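Local coordinates for structural protein ORF273 (Acidianus two-tailed virus, PDB 4ART), which is a structural protein of the virion with a new fold, stable to heat and acid, and probably helps build the virus particle, at the interface of chains A and B. Residues are numbered along the deposited sequence; one frame, centred on the assembly and turned at random. Chains: chain A/B, Structural protein ORF273.

The interface of chains A and B. Residues chain A 128-131, 188, 191-192; chain B 219, 225, 227-228, 231.
An aromatic plug, B:Phe228, fills the centre of this patch of a two-fold symmetric interface between two copies of ORF273, of the ATV_ORF273 family; the pair may or may not also form in the virion. The phenyl ring sits at the end of the 3-10 turn 226-228 of chain B and packs against strand 127-128 and the start of helix 188-201 of chain A. Methyl CB of A:Ala188, on the first turn of that helix, lies over one face toward the rim, 4.0 Å from the ring centroid, a CH-pi contact. The opposite face is backed within chain B by CE1 of B:His219, 3.5 Å above the ring centre, so the phenyl is clamped flat between methyl and imidazole. The CZ edge of B:Phe228 abuts the face of A:Phe191 around CG and CD1 (CZ to CD1 3.6 Å), the planes 78° apart; A:Phe191 holds its CG anti to the backbone N (chi1 -179°). Its own CE1 touches the edge of the B:His219 ring, and CG2 of A:Ile128 adds a looser contact with CE1 of B:Phe228. Carbonyl oxygen OD1 of A:Asn192 comes tip to tip up to the CE2 edge of B:Phe228 (3.2 Å), the amide plane turned 57° from the ring. ND2 of this amide binds a water at 3.0 Å that bridges to carboxylate OD2 of B:Asp231, the second leg being longer; the direct ND2-OD2 approach is not a hydrogen bond. On the other flank, methyl CB of A:Ala129 packs on CB of B:Ser227 (3.7 Å), so the serine lies between that methyl and the A:Glu131 carboxylate. Its hydroxyl OG donates to the anti lone pair of OE2 of A:Glu131 at 3.1 Å, reached by a bend at chi2. B:Asn225 crosses the A:Glu131 chain obliquely, while its OD1 accepts the backbone N of B:Ser227 at 3.2 Å, bracing the turn.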
loop_
_atom_site.group_PDB
_atom_site.type_symbol
_atom_site.label_atom_id
_atom_site.label_comp_id
_atom_site.label_asym_id
_atom_site.label_seq_id
_atom_site.Cartn_x
_atom_site.Cartn_y
_atom_site.Cartn_z
ATOM N N ILE A 128 0.785 -10.329 -22.003
ATOM C CA ILE A 128 -0.006 -10.806 -20.869
ATOM C C ILE A 128 -1.462 -10.775 -21.316
ATOM O O ILE A 128 -2.027 -9.696 -21.558
ATOM C CB ILE A 128 0.282 -10.008 -19.533
ATOM C CG1 ILE A 128 1.777 -10.030 -19.176
ATOM C CG2 ILE A 128 -0.551 -10.524 -18.354
ATOM C CD1 ILE A 128 2.248 -8.913 -18.329
ATOM N N ALA A 129 -2.026 -11.986 -21.529
ATOM C CA ALA A 129 -3.394 -12.207 -21.990
ATOM C C ALA A 129 -3.798 -11.201 -23.098
ATOM O O ALA A 129 -3.022 -11.021 -24.042
ATOM C CB ALA A 129 -4.360 -12.191 -20.814
ATOM N N ASN A 130 -4.938 -10.505 -22.970
ATOM C CA ASN A 130 -5.336 -9.552 -24.008
ATOM C C ASN A 130 -4.981 -8.090 -23.722
ATOM O O ASN A 130 -5.457 -7.195 -24.429
ATOM C CB ASN A 130 -6.790 -9.748 -24.477
ATOM C CG ASN A 130 -7.010 -11.074 -25.166
ATOM O OD1 ASN A 130 -6.838 -11.232 -26.391
ATOM N ND2 ASN A 130 -7.345 -12.088 -24.377
ATOM N N GLU A 131 -4.107 -7.855 -22.746
ATOM C CA GLU A 131 -3.669 -6.508 -22.373
ATOM C C GLU A 131 -2.684 -5.842 -23.343
ATOM O O GLU A 131 -1.831 -6.518 -23.921
ATOM C CB GLU A 131 -3.168 -6.469 -20.924
ATOM C CG GLU A 131 -4.248 -6.781 -19.894
ATOM C CD GLU A 131 -5.610 -6.131 -20.084
ATOM O OE1 GLU A 131 -5.694 -4.886 -19.960
ATOM O OE2 GLU A 131 -6.591 -6.863 -20.360
ATOM N N ALA A 188 -3.014 -15.131 -17.173
ATOM C CA ALA A 188 -3.009 -14.410 -15.897
ATOM C C ALA A 188 -2.434 -15.337 -14.809
ATOM O O ALA A 188 -1.686 -14.886 -13.941
ATOM C CB ALA A 188 -4.422 -13.985 -15.532
ATOM N N PHE A 191 1.338 -15.381 -15.043
ATOM C CA PHE A 191 1.835 -14.130 -14.500
ATOM C C PHE A 191 1.865 -14.245 -12.968
ATOM O O PHE A 191 2.881 -13.936 -12.352
ATOM C CB PHE A 191 0.947 -12.956 -14.946
ATOM C CG PHE A 191 1.414 -11.621 -14.446
ATOM C CD1 PHE A 191 1.022 -11.150 -13.195
ATOM C CD2 PHE A 191 2.220 -10.830 -15.228
ATOM C CE1 PHE A 191 1.465 -9.939 -12.724
ATOM C CE2 PHE A 191 2.657 -9.615 -14.756
ATOM C CZ PHE A 191 2.279 -9.185 -13.501
ATOM N N ASN A 192 0.749 -14.712 -12.367
ATOM C CA ASN A 192 0.606 -14.892 -10.923
ATOM C C ASN A 192 1.625 -15.853 -10.323
ATOM O O ASN A 192 2.179 -15.555 -9.259
ATOM C CB ASN A 192 -0.842 -15.260 -10.557
ATOM C CG ASN A 192 -1.826 -14.138 -10.803
ATOM O OD1 ASN A 192 -1.479 -12.942 -10.799
ATOM N ND2 ASN A 192 -3.076 -14.503 -11.023
ATOM N N HIS B 219 -5.866 -5.232 -8.959
ATOM C CA HIS B 219 -5.434 -5.348 -10.370
ATOM C C HIS B 219 -6.678 -5.219 -11.262
ATOM O O HIS B 219 -6.695 -4.460 -12.236
ATOM C CB HIS B 219 -4.912 -6.798 -10.567
ATOM C CG HIS B 219 -3.744 -7.052 -11.472
ATOM N ND1 HIS B 219 -2.711 -7.914 -11.083
ATOM C CD2 HIS B 219 -3.538 -6.683 -12.758
ATOM C CE1 HIS B 219 -1.873 -7.956 -12.106
ATOM N NE2 HIS B 219 -2.325 -7.232 -13.139
ATOM N N ASN B 225 -7.839 -3.762 -15.074
ATOM C CA ASN B 225 -7.191 -4.707 -15.959
ATOM C C ASN B 225 -8.057 -5.956 -16.016
ATOM O O ASN B 225 -8.119 -6.693 -15.031
ATOM C CB ASN B 225 -5.786 -5.011 -15.468
ATOM C CG ASN B 225 -5.010 -5.844 -16.428
ATOM O OD1 ASN B 225 -5.445 -6.917 -16.876
ATOM N ND2 ASN B 225 -3.866 -5.319 -16.802
ATOM N N SER B 227 -7.825 -8.863 -17.637
ATOM C CA SER B 227 -7.190 -10.188 -17.651
ATOM C C SER B 227 -7.238 -10.877 -16.282
ATOM O O SER B 227 -7.245 -12.112 -16.193
ATOM C CB SER B 227 -5.753 -10.085 -18.153
ATOM O OG SER B 227 -5.740 -9.701 -19.520
ATOM N N PHE B 228 -7.308 -10.085 -15.224
ATOM C CA PHE B 228 -7.348 -10.620 -13.880
ATOM C C PHE B 228 -8.773 -10.778 -13.310
ATOM O O PHE B 228 -8.920 -11.059 -12.130
ATOM C CB PHE B 228 -6.320 -9.906 -12.996
ATOM C CG PHE B 228 -4.907 -10.179 -13.488
ATOM C CD1 PHE B 228 -4.400 -9.522 -14.613
ATOM C CD2 PHE B 228 -4.097 -11.114 -12.852
ATOM C CE1 PHE B 228 -3.093 -9.786 -15.077
ATOM C CE2 PHE B 228 -2.791 -11.369 -13.312
ATOM C CZ PHE B 228 -2.301 -10.708 -14.425
ATOM N N ASP B 231 -9.624 -14.561 -11.701
ATOM C CA ASP B 231 -9.001 -14.752 -10.397
ATOM C C ASP B 231 -9.525 -13.799 -9.347
ATOM O O ASP B 231 -9.720 -14.222 -8.222
ATOM C CB ASP B 231 -7.455 -14.700 -10.512
ATOM C CG ASP B 231 -6.888 -15.783 -11.427
ATOM O OD1 ASP B 231 -7.526 -16.848 -11.555
ATOM O OD2 ASP B 231 -5.795 -15.579 -11.982
HETATM O O HOH W 1 -3.474 -17.485 -10.636
#